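Local structure of 16.4 kDa salivary peptide (Culex quinquefasciatus, 7KC8) at residues A[17-22]-A[126-131]; A[42-47]-A[51-56]; A[70-75]-A[101-106]. The protein is of unknown function but, as a mosquito salivary protein with a ricin-like beta-trefoil fold, may bind sugars. One frame throughout, in Å; residues are numbered along the deposited sequence.

Contact 1 of 3, residues A[17-22]-A[126-131]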
ATOM      1  N   LYS A  17       8.815   8.574   3.311  1.00 34.96           N
ATOM      2  CA  LYS A  17       7.796   8.117   4.249  1.00 35.09           C
ATOM      3  C   LYS A  17       7.428   6.665   3.974  1.00 33.03           C
ATOM      4  O   LYS A  17       7.146   6.299   2.826  1.00 37.80           O
ATOM      5  CB  LYS A  17       6.543   8.993   4.170  1.00 31.67           C
ATOM      6  CG  LYS A  17       6.731  10.412   4.682  1.00 39.71           C
ATOM      7  CD  LYS A  17       7.027  10.453   6.187  1.00 34.92           C
ATOM      8  CE  LYS A  17       6.912  11.877   6.724  1.00 32.78           C
ATOM      9  NZ  LYS A  17       6.787  11.903   8.205  1.00 39.46           N
ATOM     10  N   HIS A  18       7.374   5.887   5.037  1.00 30.94           N
ATOM     11  CA  HIS A  18       6.884   4.501   4.939  1.00 25.75           C
ATOM     12  C   HIS A  18       5.391   4.515   5.240  1.00 26.91           C
ATOM     13  O   HIS A  18       4.920   5.436   5.832  1.00 29.38           O
ATOM     14  CB  HIS A  18       7.551   3.603   5.963  1.00 26.19           C
ATOM     15  CG  HIS A  18       9.001   3.379   5.758  1.00 30.95           C
ATOM     16  ND1 HIS A  18       9.499   2.187   5.386  1.00 33.12           N
ATOM     17  CD2 HIS A  18      10.055   4.183   5.922  1.00 24.41           C
ATOM     18  CE1 HIS A  18      10.795   2.271   5.307  1.00 27.77           C
ATOM     19  NE2 HIS A  18      11.147   3.467   5.621  1.00 25.69           N
ATOM     20  N   ILE A  19       4.668   3.534   4.747  1.00 31.39           N
ATOM     21  CA  ILE A  19       3.265   3.359   5.100  1.00 26.77           C
ATOM     22  C   ILE A  19       3.193   2.805   6.519  1.00 31.27           C
ATOM     23  O   ILE A  19       3.575   1.656   6.759  1.00 33.21           O
ATOM     24  CB  ILE A  19       2.552   2.415   4.121  1.00 27.16           C
ATOM     25  CG1 ILE A  19       2.584   2.944   2.693  1.00 28.95           C
ATOM     26  CG2 ILE A  19       1.109   2.213   4.543  1.00 17.29           C
ATOM     27  CD1 ILE A  19       1.999   1.949   1.703  1.00 19.63           C
ATOM     28  N   ASN A  20       2.688   3.604   7.453  1.00 29.63           N
ATOM     29  CA  ASN A  20       2.432   3.141   8.810  1.00 30.94           C
ATOM     30  C   ASN A  20       0.929   2.977   9.020  1.00 31.44           C
ATOM     31  O   ASN A  20       0.108   3.487   8.252  1.00 27.70           O
ATOM     32  CB  ASN A  20       3.009   4.116   9.850  1.00 29.73           C
ATOM     33  CG  ASN A  20       4.520   4.207   9.796  1.00 31.98           C
ATOM     34  OD1 ASN A  20       5.159   3.588   8.944  1.00 38.98           O
ATOM     35  ND2 ASN A  20       5.098   5.002  10.681  1.00 30.95           N
ATOM     36  N   MET A  21       0.574   2.233  10.054  1.00 28.58           N
ATOM     37  CA  MET A  21      -0.844   1.956  10.345  1.00 28.52           C
ATOM     38  C   MET A  21      -1.152   2.257  11.816  1.00 34.95           C
ATOM     39  O   MET A  21      -0.227   2.320  12.626  1.00 35.13           O
ATOM     40  CB  MET A  21      -1.154   0.491  10.032  1.00 30.59           C
ATOM     41  CG  MET A  21      -0.155  -0.478  10.624  1.00 28.83           C
ATOM     42  SD  MET A  21      -0.200  -2.132   9.989  1.00 35.06           S
ATOM     43  CE  MET A  21       1.155  -2.863  10.888  1.00 27.88           C
ATOM     44  N   TRP A  22      -2.428   2.441  12.117  1.00 34.86           N
ATOM     45  CA  TRP A  22      -2.878   2.662  13.483  1.00 35.04           C
ATOM     46  C   TRP A  22      -2.698   1.404  14.324  1.00 37.13           C
ATOM     47  O   TRP A  22      -2.728   0.276  13.819  1.00 35.20           O
ATOM     48  CB  TRP A  22      -4.344   3.100  13.501  1.00 33.46           C
ATOM     49  CG  TRP A  22      -4.502   4.585  13.486  1.00 46.05           C
ATOM     50  CD1 TRP A  22      -3.958   5.460  12.590  1.00 43.31           C
ATOM     51  CD2 TRP A  22      -5.259   5.376  14.405  1.00 45.41           C
ATOM     52  NE1 TRP A  22      -4.331   6.748  12.893  1.00 47.55           N
ATOM     53  CE2 TRP A  22      -5.133   6.724  14.001  1.00 53.93           C
ATOM     54  CE3 TRP A  22      -6.036   5.077  15.522  1.00 46.57           C
ATOM     55  CZ2 TRP A  22      -5.749   7.770  14.681  1.00 59.35           C
ATOM     56  CZ3 TRP A  22      -6.655   6.119  16.200  1.00 67.13           C
ATOM     57  CH2 TRP A  22      -6.506   7.450  15.777  1.00 68.56           C
ATOM     58  N   ASP A 126       6.190   8.923  -9.218  1.00 25.64           N
ATOM     59  CA  ASP A 126       5.751   8.751  -7.840  1.00 24.91           C
ATOM     60  C   ASP A 126       6.135   7.344  -7.388  1.00 24.93           C
ATOM     61  O   ASP A 126       5.284   6.479  -7.168  1.00 18.70           O
ATOM     62  CB  ASP A 126       4.265   9.001  -7.721  1.00 26.20           C
ATOM     63  CG  ASP A 126       3.929  10.460  -7.829  1.00 27.02           C
ATOM     64  OD1 ASP A 126       3.887  10.986  -8.960  1.00 29.40           O
ATOM     65  OD2 ASP A 126       3.708  11.080  -6.771  1.00 28.40           O
ATOM     66  N   LEU A 127       7.435   7.137  -7.245  1.00 24.54           N
ATOM     67  CA  LEU A 127       8.011   5.817  -7.100  1.00 25.41           C
ATOM     68  C   LEU A 127       8.187   5.439  -5.639  1.00 25.45           C
ATOM     69  O   LEU A 127       8.337   6.286  -4.754  1.00 24.64           O
ATOM     70  CB  LEU A 127       9.362   5.733  -7.816  1.00 23.37           C
ATOM     71  CG  LEU A 127       9.371   6.059  -9.308  1.00 24.18           C
ATOM     72  CD1 LEU A 127      10.746   5.780  -9.920  1.00 26.44           C
ATOM     73  CD2 LEU A 127       8.282   5.270 -10.044  1.00 23.54           C
ATOM     74  N   TRP A 128       8.186   4.141  -5.407  1.00 25.39           N
ATOM     75  CA  TRP A 128       8.320   3.545  -4.094  1.00 29.98           C
ATOM     76  C   TRP A 128       9.634   2.789  -4.008  1.00 28.12           C
ATOM     77  O   TRP A 128      10.102   2.223  -4.998  1.00 31.03           O
ATOM     78  CB  TRP A 128       7.176   2.575  -3.832  1.00 21.25           C
ATOM     79  CG  TRP A 128       5.889   3.245  -3.615  1.00 25.22           C
ATOM     80  CD1 TRP A 128       5.004   3.683  -4.567  1.00 21.18           C
ATOM     81  CD2 TRP A 128       5.318   3.564  -2.352  1.00 25.78           C
ATOM     82  NE1 TRP A 128       3.902   4.254  -3.959  1.00 24.27           N
ATOM     83  CE2 TRP A 128       4.079   4.194  -2.597  1.00 25.42           C
ATOM     84  CE3 TRP A 128       5.738   3.384  -1.031  1.00 22.41           C
ATOM     85  CZ2 TRP A 128       3.259   4.634  -1.569  1.00 24.99           C
ATOM     86  CZ3 TRP A 128       4.931   3.829  -0.019  1.00 23.55           C
ATOM     87  CH2 TRP A 128       3.696   4.434  -0.287  1.00 24.28           C
ATOM     88  N   GLU A 129      10.212   2.749  -2.818  1.00 25.58           N
ATOM     89  CA  GLU A 129      11.321   1.843  -2.540  1.00 32.40           C
ATOM     90  C   GLU A 129      10.748   0.603  -1.865  1.00 30.76           C
ATOM     91  O   GLU A 129      10.138   0.703  -0.792  1.00 31.57           O
ATOM     92  CB  GLU A 129      12.389   2.506  -1.670  1.00 29.81           C
ATOM     93  N   ILE A 130      10.905  -0.548  -2.509  1.00 28.01           N
ATOM     94  CA  ILE A 130      10.396  -1.834  -1.961  1.00 30.86           C
ATOM     95  C   ILE A 130      11.599  -2.691  -1.564  1.00 37.54           C
ATOM     96  O   ILE A 130      12.088  -3.449  -2.364  1.00 35.08           O
ATOM     97  CB  ILE A 130       9.392  -2.519  -2.909  1.00 30.48           C
ATOM     98  CG1 ILE A 130       8.320  -1.538  -3.382  1.00 29.30           C
ATOM     99  CG2 ILE A 130       8.766  -3.724  -2.244  1.00 28.29           C
ATOM    100  CD1 ILE A 130       7.253  -2.131  -4.245  1.00 22.10           C
ATOM    101  N   GLN A 131      12.054  -2.502  -0.338  1.00 39.75           N
ATOM    102  CA  GLN A 131      13.248  -3.177   0.210  1.00 36.36           C
ATOM    103  C   GLN A 131      12.799  -4.453   0.913  1.00 35.66           C
ATOM    104  O   GLN A 131      12.036  -4.373   1.839  1.00 39.18           O
ATOM    105  CB  GLN A 131      14.016  -2.163   1.056  1.00 39.52           C
ATOM    106  CG  GLN A 131      15.033  -2.750   2.010  1.00 51.43           C
ATOM    107  CD  GLN A 131      16.358  -2.036   1.982  1.00 56.21           C
ATOM    108  OE1 GLN A 131      16.585  -1.071   2.698  1.00 55.29           O
ATOM    109  NE2 GLN A 131      17.247  -2.519   1.138  1.00 55.04           N
TER
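With CG1 anti to its carbonyl carbon (chi1 -60°) and CD1 carried on by an extended second torsion, the branch of I19 reaches the far end of the six-membered ring of W128, whose own CG is also anti to the carbonyl carbon (chi1 -72°). The setting is the interior of a beta-trefoil: strand 17-21 and strand 128-132 do not pair with each other here, but each is joined to strand 8-12, and their side chains meet each other directly. The evidence is a short run of carbon contacts. I19 CG1 lies 3.5 Å from W128 CH2 and 3.7 Å from W128 CZ3, while I19 CD1 follows at 3.6 Å from the same W128 CH2. The two side chains cross at about a right angle, and the isoleucine comes to the indole obliquely, so this is plain apolar contact at the rim carbons CZ3 and CH2. No hydrogen bond links the two segments.

Further contacts hold the indole. Its NE1 hydrogen-bonds to the carbonyl oxygen of L107, which satisfies the polar atom of a buried residue, and F12 of strand 8-12 meets the ring edge-to-face. L107 also touches I19, so strand 105-109 borders both partners. K17 contributes through its backbone alone; its amine is directed away, into a salt bridge with D36. The nearest atom K17 offers to the indole is its carbonyl O, 4.4 Å from W128 CZ3.

Contact 2 of 3, residues A[42-47]-A[51-56]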
ATOM      1  N   VAL A  42       3.513  -7.273   3.440  1.00 27.59           N
ATOM      2  CA  VAL A  42       3.665  -8.464   2.616  1.00 27.12           C
ATOM      3  C   VAL A  42       3.028  -8.231   1.254  1.00 27.72           C
ATOM      4  O   VAL A  42       1.866  -7.827   1.160  1.00 27.98           O
ATOM      5  CB  VAL A  42       3.072  -9.704   3.298  1.00 25.63           C
ATOM      6  CG1 VAL A  42       3.279 -10.932   2.410  1.00 27.74           C
ATOM      7  CG2 VAL A  42       3.721  -9.900   4.643  1.00 28.85           C
ATOM      8  N   ILE A  43       3.791  -8.492   0.206  1.00 27.26           N
ATOM      9  CA  ILE A  43       3.296  -8.471  -1.163  1.00 31.72           C
ATOM     10  C   ILE A  43       3.005  -9.909  -1.576  1.00 28.25           C
ATOM     11  O   ILE A  43       3.900 -10.761  -1.552  1.00 30.37           O
ATOM     12  CB  ILE A  43       4.316  -7.822  -2.112  1.00 29.37           C
ATOM     13  CG1 ILE A  43       4.470  -6.329  -1.810  1.00 24.08           C
ATOM     14  CG2 ILE A  43       3.915  -8.073  -3.568  1.00 24.12           C
ATOM     15  CD1 ILE A  43       5.620  -5.660  -2.542  1.00 23.21           C
ATOM     16  N   GLU A  44       1.760 -10.184  -1.955  1.00 31.37           N
ATOM     17  CA  GLU A  44       1.340 -11.499  -2.428  1.00 30.44           C
ATOM     18  C   GLU A  44       0.905 -11.392  -3.882  1.00 35.31           C
ATOM     19  O   GLU A  44       0.222 -10.437  -4.256  1.00 35.21           O
ATOM     20  CB  GLU A  44       0.189 -12.052  -1.597  1.00 26.49           C
ATOM     21  CG  GLU A  44       0.467 -12.113  -0.104  1.00 29.83           C
ATOM     22  CD  GLU A  44      -0.768 -12.485   0.708  1.00 30.97           C
ATOM     23  OE1 GLU A  44      -1.846 -12.668   0.104  1.00 29.83           O
ATOM     24  OE2 GLU A  44      -0.662 -12.591   1.948  1.00 34.94           O
ATOM     25  N   LYS A  45       1.319 -12.356  -4.706  1.00 35.47           N
ATOM     26  CA  LYS A  45       0.850 -12.389  -6.084  1.00 36.76           C
ATOM     27  C   LYS A  45      -0.638 -12.679  -6.094  1.00 32.34           C
ATOM     28  O   LYS A  45      -1.140 -13.441  -5.267  1.00 34.03           O
ATOM     29  CB  LYS A  45       1.601 -13.442  -6.913  1.00 35.92           C
ATOM     30  CG  LYS A  45       2.874 -12.911  -7.588  1.00 43.11           C
ATOM     31  CD  LYS A  45       3.224 -13.668  -8.879  1.00 43.96           C
ATOM     32  CE  LYS A  45       2.322 -13.229 -10.034  1.00 41.57           C
ATOM     33  NZ  LYS A  45       2.275 -14.213 -11.159  1.00 43.83           N
ATOM     34  N   SER A  46      -1.365 -11.967  -6.960  1.00 37.32           N
ATOM     35  CA  SER A  46      -2.822 -12.179  -7.164  1.00 35.73           C
ATOM     36  C   SER A  46      -3.093 -12.083  -8.666  1.00 33.50           C
ATOM     37  O   SER A  46      -3.340 -10.989  -9.151  1.00 25.89           O
ATOM     38  CB  SER A  46      -3.665 -11.216  -6.389  1.00 32.71           C
ATOM     39  OG  SER A  46      -5.021 -11.623  -6.408  1.00 40.91           O
ATOM     40  N   GLY A  47      -3.024 -13.208  -9.366  1.00 35.00           N
ATOM     41  CA  GLY A  47      -3.177 -13.214 -10.832  1.00 28.52           C
ATOM     42  C   GLY A  47      -2.021 -12.540 -11.531  1.00 31.92           C
ATOM     43  O   GLY A  47      -0.888 -12.910 -11.263  1.00 35.08           O
ATOM     44  N   LYS A  51      -1.717  -8.357  -4.136  1.00 28.81           N
ATOM     45  CA  LYS A  51      -2.408  -7.920  -2.938  1.00 28.98           C
ATOM     46  C   LYS A  51      -1.355  -7.614  -1.890  1.00 26.96           C
ATOM     47  O   LYS A  51      -0.215  -8.073  -1.977  1.00 22.85           O
ATOM     48  CB  LYS A  51      -3.415  -8.976  -2.451  1.00 26.90           C
ATOM     49  CG  LYS A  51      -4.656  -9.040  -3.353  1.00 24.48           C
ATOM     50  CD  LYS A  51      -5.530 -10.276  -3.146  1.00 38.31           C
ATOM     51  CE  LYS A  51      -6.359 -10.188  -1.875  1.00 38.72           C
ATOM     52  NZ  LYS A  51      -7.563 -11.071  -1.967  1.00 37.54           N
ATOM     53  N   ILE A  52      -1.722  -6.771  -0.931  1.00 26.43           N
ATOM     54  CA  ILE A  52      -0.762  -6.231   0.020  1.00 22.80           C
ATOM     55  C   ILE A  52      -1.399  -6.276   1.399  1.00 23.19           C
ATOM     56  O   ILE A  52      -2.576  -5.937   1.555  1.00 23.86           O
ATOM     57  CB  ILE A  52      -0.331  -4.794  -0.355  1.00 25.04           C
ATOM     58  CG1 ILE A  52       0.351  -4.769  -1.734  1.00 24.03           C
ATOM     59  CG2 ILE A  52       0.587  -4.186   0.715  1.00 14.78           C
ATOM     60  CD1 ILE A  52       0.764  -3.362  -2.214  1.00 18.97           C
ATOM     61  N   ARG A  53      -0.639  -6.733   2.387  1.00 24.10           N
ATOM     62  CA  ARG A  53      -1.096  -6.850   3.762  1.00 28.00           C
ATOM     63  C   ARG A  53       0.068  -6.561   4.691  1.00 26.16           C
ATOM     64  O   ARG A  53       1.229  -6.790   4.328  1.00 26.90           O
ATOM     65  CB  ARG A  53      -1.658  -8.246   4.075  1.00 28.87           C
ATOM     66  CG  ARG A  53      -0.707  -9.364   3.682  1.00 35.29           C
ATOM     67  CD  ARG A  53      -1.002 -10.643   4.425  1.00 30.28           C
ATOM     68  NE  ARG A  53      -0.709 -10.508   5.839  1.00 28.17           N
ATOM     69  CZ  ARG A  53      -0.852 -11.486   6.724  1.00 34.84           C
ATOM     70  NH1 ARG A  53      -1.274 -12.676   6.329  1.00 34.39           N
ATOM     71  NH2 ARG A  53      -0.570 -11.279   8.005  1.00 30.71           N
ATOM     72  N   PRO A  54      -0.200  -6.044   5.882  1.00 26.45           N
ATOM     73  CA  PRO A  54       0.880  -5.882   6.850  1.00 26.57           C
ATOM     74  C   PRO A  54       1.309  -7.245   7.365  1.00 29.70           C
ATOM     75  O   PRO A  54       0.525  -8.196   7.386  1.00 27.65           O
ATOM     76  CB  PRO A  54       0.248  -5.029   7.951  1.00 22.54           C
ATOM     77  CG  PRO A  54      -1.184  -5.323   7.864  1.00 26.10           C
ATOM     78  CD  PRO A  54      -1.493  -5.600   6.423  1.00 24.39           C
ATOM     79  N   ARG A  55       2.575  -7.323   7.782  1.00 27.56           N
ATOM     80  CA  ARG A  55       3.144  -8.597   8.209  1.00 27.55           C
ATOM     81  C   ARG A  55       2.350  -9.215   9.355  1.00 32.21           C
ATOM     82  O   ARG A  55       2.214 -10.443   9.423  1.00 34.16           O
ATOM     83  CB  ARG A  55       4.610  -8.420   8.621  1.00 33.95           C
ATOM     84  CG  ARG A  55       5.325  -9.743   8.949  1.00 33.50           C
ATOM     85  CD  ARG A  55       6.732  -9.555   9.502  1.00 30.67           C
ATOM     86  NE  ARG A  55       6.759  -8.759  10.728  1.00 38.92           N
ATOM     87  CZ  ARG A  55       6.519  -9.240  11.943  1.00 38.56           C
ATOM     88  NH1 ARG A  55       6.223 -10.516  12.104  1.00 42.26           N
ATOM     89  NH2 ARG A  55       6.566  -8.445  12.999  1.00 44.74           N
ATOM     90  N   ILE A  56       1.802  -8.394  10.255  1.00 26.45           N
ATOM     91  CA  ILE A  56       1.257  -8.904  11.511  1.00 26.68           C
ATOM     92  C   ILE A  56      -0.263  -8.939  11.553  1.00 25.47           C
ATOM     93  O   ILE A  56      -0.819  -9.479  12.522  1.00 33.96           O
ATOM     94  CB  ILE A  56       1.802  -8.129  12.731  1.00 32.78           C
ATOM     95  CG1 ILE A  56       1.296  -6.683  12.765  1.00 31.66           C
ATOM     96  CG2 ILE A  56       3.323  -8.167  12.767  1.00 23.20           C
ATOM     97  CD1 ILE A  56       1.444  -6.072  14.139  1.00 25.89           C
TER
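V42 and R53 form one hydrogen-bonded antiparallel pair of the beta hairpin made by strands 40-46 and 49-54, and E44 and K51 form the other, with I43 opposite I52 in the non-hydrogen-bonded position between. The axes of its segments 42-46 and 51-54 approach to 4.9 Å, at 152° between their directions. In the first pair R53 N donates to V42 O at 3.0 Å, and V42 N faces R53 O in the return bond, modelled so short that its length is doubtful. In the second, E44 N reaches K51 O at 2.9 Å in an almost straight bond (176°), and K51 N gives to E44 O at 2.8 Å. V42 O also receives a CA-H contact from I52 CA, at 3.3 Å.

The polar side-chain ends look mostly beyond the hairpin. E44 OE1 is taken by the hydroxyl of Y60, while E44 OE2 rests against R53 CD at 3.2 Å; it stays 4.4 Å from R53 NE, beyond a salt bridge, with carboxylate and guanidinium planes 60° apart. R53 turns its NE instead to P54 O, which lies in the guanidinium plane, and its NH2 bonds to V139 O; R55 NH1 is held by L137 O. Those two carbonyls tie the hairpin to the C-terminal segment. Farther along, K51 makes a cation-pi contact with Y60, and its stem passes S46, with K51 CD 3.6 Å from S46 OG.

Contact 3 of 3, residues A[70-75]-A[101-106]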
ATOM      1  N   PRO A  70      -8.201  15.217   0.453  1.00 33.91           N
ATOM      2  CA  PRO A  70      -6.789  14.876   0.246  1.00 35.64           C
ATOM      3  C   PRO A  70      -6.541  13.744  -0.748  1.00 36.12           C
ATOM      4  O   PRO A  70      -5.375  13.428  -1.018  1.00 37.96           O
ATOM      5  CB  PRO A  70      -6.327  14.477   1.653  1.00 38.22           C
ATOM      6  CG  PRO A  70      -7.567  13.961   2.312  1.00 41.85           C
ATOM      7  CD  PRO A  70      -8.700  14.770   1.766  1.00 36.78           C
ATOM      8  N   GLY A  71      -7.575  13.120  -1.303  1.00 33.14           N
ATOM      9  CA  GLY A  71      -7.412  12.011  -2.220  1.00 31.13           C
ATOM     10  C   GLY A  71      -8.209  10.803  -1.777  1.00 33.69           C
ATOM     11  O   GLY A  71      -8.826  10.782  -0.715  1.00 36.83           O
ATOM     12  N   ARG A  72      -8.188   9.775  -2.623  1.00 32.22           N
ATOM     13  CA  ARG A  72      -8.915   8.541  -2.337  1.00 29.86           C
ATOM     14  C   ARG A  72      -8.192   7.777  -1.233  1.00 27.34           C
ATOM     15  O   ARG A  72      -7.083   7.273  -1.443  1.00 24.49           O
ATOM     16  CB  ARG A  72      -9.042   7.684  -3.595  1.00 27.80           C
ATOM     17  CG  ARG A  72      -9.814   6.385  -3.358  1.00 30.81           C
ATOM     18  CD  ARG A  72      -9.852   5.515  -4.588  1.00 28.50           C
ATOM     19  NE  ARG A  72     -10.386   6.226  -5.738  1.00 28.13           N
ATOM     20  CZ  ARG A  72     -11.679   6.295  -6.039  1.00 34.56           C
ATOM     21  NH1 ARG A  72     -12.586   5.689  -5.283  1.00 24.90           N
ATOM     22  NH2 ARG A  72     -12.067   6.969  -7.111  1.00 39.34           N
ATOM     23  N   ALA A  73      -8.828   7.674  -0.068  1.00 26.55           N
ATOM     24  CA  ALA A  73      -8.162   7.111   1.100  1.00 28.34           C
ATOM     25  C   ALA A  73      -7.869   5.633   0.895  1.00 23.52           C
ATOM     26  O   ALA A  73      -8.677   4.895   0.331  1.00 26.35           O
ATOM     27  CB  ALA A  73      -9.012   7.307   2.355  1.00 27.06           C
ATOM     28  N   VAL A  74      -6.689   5.220   1.343  1.00 26.13           N
ATOM     29  CA  VAL A  74      -6.212   3.842   1.300  1.00 24.08           C
ATOM     30  C   VAL A  74      -6.069   3.363   2.746  1.00 25.74           C
ATOM     31  O   VAL A  74      -5.501   4.075   3.586  1.00 26.10           O
ATOM     32  CB  VAL A  74      -4.863   3.761   0.548  1.00 27.53           C
ATOM     33  CG1 VAL A  74      -4.190   2.389   0.684  1.00 16.27           C
ATOM     34  CG2 VAL A  74      -5.036   4.157  -0.918  1.00 20.02           C
ATOM     35  N   LYS A  75      -6.596   2.174   3.039  1.00 28.69           N
ATOM     36  CA  LYS A  75      -6.458   1.578   4.362  1.00 26.95           C
ATOM     37  C   LYS A  75      -6.476   0.057   4.213  1.00 27.31           C
ATOM     38  O   LYS A  75      -6.484  -0.466   3.094  1.00 28.10           O
ATOM     39  CB  LYS A  75      -7.536   2.120   5.316  1.00 33.80           C
ATOM     40  CG  LYS A  75      -8.964   2.090   4.818  1.00 34.06           C
ATOM     41  N   VAL A 101      -5.886  -1.334  -9.177  1.00 20.37           N
ATOM     42  CA  VAL A 101      -6.438  -1.831 -10.439  1.00 23.09           C
ATOM     43  C   VAL A 101      -7.868  -1.321 -10.656  1.00 22.44           C
ATOM     44  O   VAL A 101      -8.198  -0.822 -11.734  1.00 29.22           O
ATOM     45  CB  VAL A 101      -6.361  -3.369 -10.490  1.00 29.68           C
ATOM     46  CG1 VAL A 101      -7.112  -3.924 -11.731  1.00 25.69           C
ATOM     47  CG2 VAL A 101      -4.892  -3.830 -10.445  1.00 22.93           C
ATOM     48  N   LYS A 102      -8.730  -1.416  -9.638  1.00 26.62           N
ATOM     49  CA  LYS A 102     -10.145  -1.076  -9.823  1.00 26.51           C
ATOM     50  C   LYS A 102     -10.337   0.353 -10.321  1.00 28.56           C
ATOM     51  O   LYS A 102     -11.173   0.603 -11.199  1.00 26.35           O
ATOM     52  CB  LYS A 102     -10.933  -1.258  -8.524  1.00 23.22           C
ATOM     53  CG  LYS A 102     -12.433  -1.099  -8.755  1.00 23.48           C
ATOM     54  CD  LYS A 102     -13.250  -1.050  -7.480  1.00 34.63           C
ATOM     55  CE  LYS A 102     -14.736  -1.315  -7.786  1.00 35.26           C
ATOM     56  NZ  LYS A 102     -15.595  -0.867  -6.664  1.00 39.36           N
ATOM     57  N   TYR A 103      -9.595   1.303  -9.758  1.00 23.28           N
ATOM     58  CA  TYR A 103      -9.759   2.710 -10.071  1.00 27.14           C
ATOM     59  C   TYR A 103      -8.645   3.296 -10.931  1.00 27.01           C
ATOM     60  O   TYR A 103      -8.737   4.468 -11.306  1.00 25.44           O
ATOM     61  CB  TYR A 103      -9.856   3.521  -8.773  1.00 28.47           C
ATOM     62  CG  TYR A 103     -11.017   3.108  -7.899  1.00 27.15           C
ATOM     63  CD1 TYR A 103     -12.320   3.302  -8.315  1.00 26.63           C
ATOM     64  CD2 TYR A 103     -10.803   2.531  -6.650  1.00 27.22           C
ATOM     65  CE1 TYR A 103     -13.387   2.931  -7.519  1.00 32.70           C
ATOM     66  CE2 TYR A 103     -11.859   2.167  -5.849  1.00 24.81           C
ATOM     67  CZ  TYR A 103     -13.150   2.363  -6.294  1.00 28.47           C
ATOM     68  OH  TYR A 103     -14.211   1.986  -5.513  1.00 36.36           O
ATOM     69  N   GLN A 104      -7.592   2.535 -11.232  1.00 27.71           N
ATOM     70  CA  GLN A 104      -6.489   3.014 -12.063  1.00 22.11           C
ATOM     71  C   GLN A 104      -5.935   4.343 -11.544  1.00 24.37           C
ATOM     72  O   GLN A 104      -5.843   5.336 -12.268  1.00 26.50           O
ATOM     73  CB  GLN A 104      -6.929   3.131 -13.526  1.00 24.01           C
ATOM     74  CG  GLN A 104      -7.199   1.799 -14.210  1.00 27.02           C
ATOM     75  N   GLU A 105      -5.560   4.346 -10.280  1.00 29.62           N
ATOM     76  CA  GLU A 105      -4.998   5.538  -9.604  1.00 26.25           C
ATOM     77  C   GLU A 105      -3.712   5.110  -8.919  1.00 21.74           C
ATOM     78  O   GLU A 105      -3.667   4.028  -8.421  1.00 21.43           O
ATOM     79  CB  GLU A 105      -5.960   6.093  -8.565  1.00 21.23           C
ATOM     80  CG  GLU A 105      -6.815   7.223  -9.040  1.00 26.41           C
ATOM     81  CD  GLU A 105      -8.097   7.351  -8.252  1.00 29.46           C
ATOM     82  OE1 GLU A 105      -9.142   7.465  -8.860  1.00 24.75           O
ATOM     83  OE2 GLU A 105      -8.021   7.323  -7.039  1.00 27.72           O
ATOM     84  N   CYS A 106      -2.741   6.000  -8.873  1.00 26.47           N
ATOM     85  CA  CYS A 106      -1.418   5.680  -8.301  1.00 24.58           C
ATOM     86  C   CYS A 106      -1.436   5.722  -6.780  1.00 26.69           C
ATOM     87  O   CYS A 106      -2.036   6.609  -6.224  1.00 23.53           O
ATOM     88  CB  CYS A 106      -0.362   6.657  -8.792  1.00 22.62           C
ATOM     89  SG  CYS A 106      -0.479   6.976 -10.562  1.00 29.02           S
TER
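R72 meets Y103 and E105 in a largely buried cluster of the beta-trefoil, where the start of strand 72-77 faces the turn leading into strand 105-109. In that turn Q104 and E105 together oppose N100, a G1 beta bulge. The arginine can be followed outward. Its CB already lies 3.6 Å from E105 OE2. CG stands anti to the backbone N (chi1 -179°) and sends the chain straight across toward the turn. R72 CD lies near both E105 OE2 and Y103 CD2, the latter 3.7 Å away, and the bend at chi3 turns NE toward the carboxylate. R72 NE then donates to E105 OE2 at 2.9 Å, with an N-H...O angle of 159°. The oxygen lies in the guanidinium plane and is met on its syn side, although the carboxylate itself is turned, placing NE 27° out of the carboxylate plane. R72 NH2 adds a weak bond to E105 OE1 at 3.4 Å, which completes the salt bridge.

At CZ the ring takes over. The guanidinium lies flat on Y103, with centres 3.7 Å apart, a stacked cation-pi arrangement, and K102 CD lies over the opposite ring face, offset toward the rim. Edge and face of the one cation are therefore used by different partners, which fixes its rotation. NH1 also bonds to the carbonyl O of E64, and T117 OG1 is a second partner for E105 OE2, so the ion pair is linked to neighbouring strand 115-118. At the tip, R72 NH1 sits over the phenol ring, 3.5 Å from Y103 CZ.

How the contacts relate
Along the chain, contact 1 joins residues near the two ends, and contacts 2 and 3 follow one another within the span between them. Their centres are about 14 Å (contacts 1 and 2), about 15 Å (1 and 3) and about 17 Å (2 and 3) apart. Only contacts 1 and 2 touch: M21 SD packs on P54 CB at 3.6 Å, and I130 CG2 on I43 CD1 at 3.7 Å. Strand 8-12 pairs with 17-21, 40-46 and 128-132, linking these two, while strand 105-109 borders contact 1 and supplies contact 3. Contact 2 is strand pairing within a hairpin, whereas contacts 1 and 3 join segments not paired with each other through side chains; together they tie distant parts of the chain into one all-beta trefoil.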